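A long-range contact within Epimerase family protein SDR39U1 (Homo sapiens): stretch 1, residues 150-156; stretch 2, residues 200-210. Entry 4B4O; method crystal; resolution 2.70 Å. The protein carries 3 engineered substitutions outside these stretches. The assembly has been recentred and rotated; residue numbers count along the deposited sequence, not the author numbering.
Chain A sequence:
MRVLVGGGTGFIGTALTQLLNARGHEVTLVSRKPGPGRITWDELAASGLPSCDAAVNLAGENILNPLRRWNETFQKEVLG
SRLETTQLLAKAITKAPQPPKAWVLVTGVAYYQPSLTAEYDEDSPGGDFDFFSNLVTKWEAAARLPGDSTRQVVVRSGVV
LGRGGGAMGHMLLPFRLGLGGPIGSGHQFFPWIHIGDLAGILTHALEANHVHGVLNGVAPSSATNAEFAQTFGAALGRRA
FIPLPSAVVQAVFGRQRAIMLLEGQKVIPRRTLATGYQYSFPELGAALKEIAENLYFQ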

# COMPACT_ATOMS: atom_id res chain seq x y z
N THR A 150 -7.06 -10.39 -19.56
CA THR A 150 -7.29 -9.66 -18.33
C THR A 150 -6.31 -8.50 -18.19
O THR A 150 -5.10 -8.68 -18.17
N ARG A 151 -6.88 -7.31 -18.08
CA ARG A 151 -6.13 -6.07 -17.91
C ARG A 151 -5.39 -6.10 -16.56
O ARG A 151 -5.95 -6.49 -15.56
N GLN A 152 -4.11 -5.72 -16.57
CA GLN A 152 -3.25 -5.85 -15.39
C GLN A 152 -2.73 -4.51 -14.91
O GLN A 152 -2.21 -3.71 -15.71
N VAL A 153 -2.86 -4.27 -13.61
CA VAL A 153 -2.37 -3.04 -13.01
C VAL A 153 -1.61 -3.38 -11.72
O VAL A 153 -2.01 -4.27 -10.97
N VAL A 154 -0.50 -2.69 -11.48
CA VAL A 154 0.19 -2.81 -10.22
C VAL A 154 0.33 -1.41 -9.68
O VAL A 154 0.87 -0.54 -10.34
N VAL A 155 -0.17 -1.19 -8.47
CA VAL A 155 -0.03 0.10 -7.79
C VAL A 155 1.03 -0.01 -6.71
O VAL A 155 0.84 -0.70 -5.70
N ARG A 156 2.17 0.63 -6.93
CA ARG A 156 3.22 0.67 -5.93
C ARG A 156 2.89 1.82 -4.97
O ARG A 156 2.99 2.99 -5.33
N GLY A 200 -9.07 5.48 -4.22
CA GLY A 200 -9.49 6.10 -5.48
C GLY A 200 -8.73 5.63 -6.72
O GLY A 200 -9.33 5.33 -7.75
N ILE A 201 -7.40 5.54 -6.60
CA ILE A 201 -6.56 5.05 -7.68
C ILE A 201 -6.93 3.62 -8.01
O ILE A 201 -7.11 3.27 -9.16
N LEU A 202 -7.04 2.79 -6.99
CA LEU A 202 -7.39 1.39 -7.18
C LEU A 202 -8.74 1.27 -7.89
O LEU A 202 -8.90 0.48 -8.80
N THR A 203 -9.71 2.05 -7.44
CA THR A 203 -11.03 2.06 -8.05
C THR A 203 -10.97 2.52 -9.50
O THR A 203 -11.67 1.98 -10.35
N HIS A 204 -10.18 3.54 -9.77
CA HIS A 204 -10.03 4.02 -11.11
C HIS A 204 -9.41 2.95 -11.98
O HIS A 204 -9.78 2.80 -13.15
N ALA A 205 -8.43 2.21 -11.43
CA ALA A 205 -7.79 1.12 -12.17
C ALA A 205 -8.82 0.05 -12.52
O ALA A 205 -8.87 -0.45 -13.64
N LEU A 206 -9.68 -0.27 -11.56
CA LEU A 206 -10.73 -1.26 -11.78
C LEU A 206 -11.77 -0.79 -12.80
O LEU A 206 -12.24 -1.58 -13.57
N GLU A 207 -12.14 0.48 -12.81
CA GLU A 207 -13.24 0.95 -13.65
C GLU A 207 -12.80 1.33 -15.05
O GLU A 207 -13.47 1.01 -16.02
N ALA A 208 -11.69 2.06 -15.16
CA ALA A 208 -11.27 2.66 -16.41
C ALA A 208 -10.46 1.66 -17.22
O ALA A 208 -9.39 1.23 -16.79
N ASN A 209 -10.94 1.29 -18.39
CA ASN A 209 -10.29 0.22 -19.13
C ASN A 209 -9.08 0.65 -20.01
O ASN A 209 -8.54 -0.18 -20.72
N HIS A 210 -8.66 1.90 -19.93
CA HIS A 210 -7.41 2.34 -20.54
C HIS A 210 -6.22 2.23 -19.60
O HIS A 210 -5.06 2.45 -20.01

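A strand laid nearly antiparallel to a helix, here at 169° with axes 9.5 Å apart, offers alternate side chains to it, and residues 151-156 with 200-207 illustrate the pattern. Arg151, Val153 and Val155 direct CA-to-CB toward the helical stretch, whereas Val154 points away. Both inward valines are t. Val153 meets a small side chain: its CG1 lies 4.0 Å from CB of Ala205, and the CA atoms of this pair approach to 6.9 Å. Both methyls of Val155 reach Ile201, with CG1 4.1 Å and CG2 4.2 Å from Ile201 CG2, and Val155 CG2 also lies 3.8 Å from Leu202 CD2. Ile201 and Leu202 both adopt the mt rotamer common in helices; Leu202 leaves its backbone sideways, yet its end comes nearer the strand.

At the other end, Arg151 reaches across to the C-terminal end of the helix, where the last carbonyls lack their usual i+4 amide partners. Chi1 and chi2 are t, and chi3 at 45° (p) then bends the chain so that the guanidinium meets the Ala205 carbonyl edge-on: NH1 and NH2 each donate a hydrogen bond to Ala205 O, both at 3.0 Å. Ala208 O and Asn209 CA lie over one guanidinium face; NH1 is 3.2 Å from Ala208 O, but the angle is too poor for a hydrogen bond.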

# COMPACT_ATOMS: atom_id res chain seq x y z
CB THR A 150 -7.21 -10.57 -17.09
OG1 THR A 150 -8.20 -11.60 -17.20
CG2 THR A 150 -7.45 -9.77 -15.83
CB ARG A 151 -7.12 -4.92 -17.95
CG ARG A 151 -6.52 -3.59 -18.34
CD ARG A 151 -7.61 -2.62 -18.77
NE ARG A 151 -8.76 -2.63 -17.86
CZ ARG A 151 -8.78 -2.07 -16.66
NH1 ARG A 151 -7.70 -1.47 -16.16
NH2 ARG A 151 -9.87 -2.13 -15.92
CB GLN A 152 -2.07 -6.79 -15.66
CG GLN A 152 -2.50 -8.19 -16.07
CD GLN A 152 -1.40 -9.20 -16.10
OE1 GLN A 152 -0.76 -9.52 -15.09
NE2 GLN A 152 -1.22 -9.77 -17.26
CB VAL A 153 -3.52 -2.04 -12.67
CG1 VAL A 153 -2.94 -0.79 -12.03
CG2 VAL A 153 -4.29 -1.67 -13.91
CB VAL A 154 1.58 -3.45 -10.37
CG1 VAL A 154 2.35 -3.31 -9.07
CG2 VAL A 154 1.47 -4.91 -10.77
CB VAL A 155 -1.39 0.56 -7.20
CG1 VAL A 155 -1.30 1.96 -6.61
CG2 VAL A 155 -2.48 0.54 -8.28
CB ARG A 156 4.58 0.91 -6.58
CG ARG A 156 5.11 -0.29 -7.35
CD ARG A 156 6.22 0.11 -8.32
NE ARG A 156 6.69 -1.04 -9.11
CZ ARG A 156 7.55 -0.96 -10.11
NH1 ARG A 156 8.06 0.20 -10.47
NH2 ARG A 156 7.91 -2.06 -10.73
CB ILE A 201 -5.07 5.13 -7.31
CG1 ILE A 201 -4.61 6.59 -7.29
CG2 ILE A 201 -4.25 4.32 -8.30
CD1 ILE A 201 -3.31 6.76 -6.52
CB LEU A 202 -7.43 0.67 -5.83
CG LEU A 202 -6.10 0.45 -5.14
CD1 LEU A 202 -6.35 -0.01 -3.71
CD2 LEU A 202 -5.25 -0.51 -5.93
CB THR A 203 -11.98 2.95 -7.25
OG1 THR A 203 -12.12 2.39 -5.95
CG2 THR A 203 -13.36 3.02 -7.90
CB HIS A 204 -9.21 5.30 -11.09
CG HIS A 204 -9.19 6.03 -12.40
ND1 HIS A 204 -10.29 6.46 -12.98
CD2 HIS A 204 -8.14 6.38 -13.23
CE1 HIS A 204 -9.98 7.07 -14.13
NE2 HIS A 204 -8.66 7.03 -14.27
CB ALA A 205 -6.65 0.51 -11.37
CB LEU A 206 -11.40 -1.62 -10.45
CG LEU A 206 -10.53 -2.36 -9.43
CD1 LEU A 206 -11.14 -2.42 -8.04
CD2 LEU A 206 -10.30 -3.77 -9.92
CB GLU A 207 -13.90 2.17 -13.02
CG GLU A 207 -14.65 1.87 -11.73
CD GLU A 207 -15.29 3.11 -11.11
OE1 GLU A 207 -15.04 4.23 -11.58
OE2 GLU A 207 -16.08 2.97 -10.16
CB ALA A 208 -10.45 3.91 -16.10
CB ASN A 209 -11.32 -0.61 -19.93
CG ASN A 209 -11.84 0.12 -21.14
OD1 ASN A 209 -11.39 1.23 -21.44
ND2 ASN A 209 -12.80 -0.51 -21.84
CB HIS A 210 -7.52 3.78 -21.06
CG HIS A 210 -7.79 4.81 -19.98
ND1 HIS A 210 -9.03 5.26 -19.69
CD2 HIS A 210 -6.92 5.47 -19.12
CE1 HIS A 210 -8.96 6.16 -18.69
NE2 HIS A 210 -7.67 6.28 -18.33